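Side-chain contact in 14-3-3 protein (Cryptosporidium parvum, PDB 3EFZ), which probably binds phosphoserine-containing partner proteins in cell regulation, as other members of the 14-3-3 family do: residues Asp192-Tyr195 with Leu196-Leu200. Sequence-based numbering, arbitrary orientation.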
loop_
_atom_site.group_PDB
_atom_site.type_symbol
_atom_site.label_atom_id
_atom_site.label_comp_id
_atom_site.label_asym_id
_atom_site.label_seq_id
_atom_site.Cartn_x
_atom_site.Cartn_y
_atom_site.Cartn_z
ATOM N N ASP B 192 -1.535 24.620 -13.905
ATOM C CA ASP B 192 -0.649 23.454 -13.914
ATOM C C ASP B 192 -1.088 22.451 -12.848
ATOM O O ASP B 192 -1.346 22.850 -11.720
ATOM C CB ASP B 192 0.792 23.895 -13.674
ATOM C CG ASP B 192 1.758 22.722 -13.538
ATOM O OD1 ASP B 192 2.449 22.406 -14.522
ATOM O OD2 ASP B 192 1.827 22.118 -12.443
ATOM N N PRO B 193 -1.159 21.147 -13.200
ATOM C CA PRO B 193 -1.692 20.121 -12.290
ATOM C C PRO B 193 -0.869 19.873 -11.036
ATOM O O PRO B 193 -1.435 19.533 -10.000
ATOM C CB PRO B 193 -1.771 18.856 -13.166
ATOM C CG PRO B 193 -0.880 19.098 -14.318
ATOM C CD PRO B 193 -0.747 20.581 -14.503
ATOM N N LEU B 194 0.450 20.036 -11.116
ATOM C CA LEU B 194 1.298 19.968 -9.940
ATOM C C LEU B 194 1.025 21.192 -9.069
ATOM O O LEU B 194 0.891 21.081 -7.854
ATOM C CB LEU B 194 2.778 19.944 -10.330
ATOM C CG LEU B 194 3.826 19.993 -9.206
ATOM C CD1 LEU B 194 3.722 18.774 -8.294
ATOM C CD2 LEU B 194 5.203 20.094 -9.789
ATOM N N TYR B 195 0.961 22.362 -9.689
ATOM C CA TYR B 195 0.597 23.572 -8.953
ATOM C C TYR B 195 -0.745 23.418 -8.229
ATOM O O TYR B 195 -0.846 23.729 -7.048
ATOM C CB TYR B 195 0.563 24.799 -9.865
ATOM C CG TYR B 195 0.171 26.063 -9.120
ATOM C CD1 TYR B 195 1.074 26.698 -8.280
ATOM C CD2 TYR B 195 -1.109 26.605 -9.246
ATOM C CE1 TYR B 195 0.716 27.860 -7.588
ATOM C CE2 TYR B 195 -1.471 27.762 -8.573
ATOM C CZ TYR B 195 -0.555 28.383 -7.738
ATOM O OH TYR B 195 -0.901 29.540 -7.066
ATOM N N LEU B 196 -1.751 22.919 -8.936
ATOM C CA LEU B 196 -3.095 22.744 -8.361
ATOM C C LEU B 196 -3.158 21.646 -7.307
ATOM O O LEU B 196 -3.905 21.769 -6.331
ATOM C CB LEU B 196 -4.145 22.512 -9.451
ATOM C CG LEU B 196 -4.424 23.691 -10.378
ATOM C CD1 LEU B 196 -5.235 23.209 -11.546
ATOM C CD2 LEU B 196 -5.123 24.856 -9.645
ATOM N N ALA B 197 -2.364 20.588 -7.484
ATOM C CA ALA B 197 -2.283 19.522 -6.480
ATOM C C ALA B 197 -1.693 20.082 -5.204
ATOM O O ALA B 197 -2.043 19.655 -4.095
ATOM C CB ALA B 197 -1.446 18.336 -6.981
ATOM N N THR B 198 -0.785 21.039 -5.363
ATOM C CA THR B 198 -0.143 21.671 -4.225
ATOM C C THR B 198 -1.100 22.600 -3.489
ATOM O O THR B 198 -1.166 22.566 -2.261
ATOM C CB THR B 198 1.164 22.390 -4.637
ATOM O OG1 THR B 198 1.932 21.516 -5.490
ATOM C CG2 THR B 198 1.994 22.738 -3.396
ATOM N N ILE B 199 -1.832 23.417 -4.251
ATOM C CA ILE B 199 -2.925 24.243 -3.734
ATOM C C ILE B 199 -3.920 23.408 -2.925
ATOM O O ILE B 199 -4.320 23.810 -1.826
ATOM C CB ILE B 199 -3.665 24.990 -4.902
ATOM C CG1 ILE B 199 -2.714 25.955 -5.642
ATOM C CG2 ILE B 199 -4.971 25.693 -4.412
ATOM C CD1 ILE B 199 -2.437 27.295 -4.920
ATOM N N LEU B 200 -4.311 22.256 -3.475
ATOM C CA LEU B 200 -5.321 21.387 -2.874
ATOM C C LEU B 200 -4.889 20.821 -1.530
ATOM O O LEU B 200 -5.674 20.834 -0.584
ATOM C CB LEU B 200 -5.725 20.236 -3.817
ATOM C CG LEU B 200 -6.718 19.191 -3.248
ATOM C CD1 LEU B 200 -8.113 19.776 -2.996
ATOM C CD2 LEU B 200 -6.821 17.933 -4.125
#
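Tyr195 and Ile199 pair one turn apart in the first turns of helix 193-207. In Ile199, CB stands 3.8 Å from Tyr195 O, the acceptor of the backbone hydrogen bond from Ile199 N. With CG1 beside its own backbone N (chi1 -62°), the longer branch is turned back toward the tyrosine: CG1 passes 3.2 Å from Tyr195 O and lies over one face of the ring, 4.0 Å from the Tyr195 centroid in a CH-pi contact displaced toward the rim. At the tip, Ile199 CD1 reaches the phenol end, 3.5 Å from Tyr195 OH and 3.6 Å from Tyr195 CZ. A beta-branched chain, restricted in a helix, suits this place because its longer branch is held along the ring, while Tyr189 meets the tyrosine edge-to-face and Leu179 of helix 161-185 packs against both partners.

Asp192 is the N-cap. Its OD2 takes Tyr195 N at 2.9 Å through the anti lone pair, and more weakly Leu194 N; Pro193, with no N-H to satisfy, suits this first turn. Farther along, Thr198 OG1 lies 2.6 Å from Leu194 O and is hydrogen-bonded to Glu182, linking two helices. The carboxylate's charge would probably favour the helix dipole's positive end, while Ile199 covers one tyrosine face.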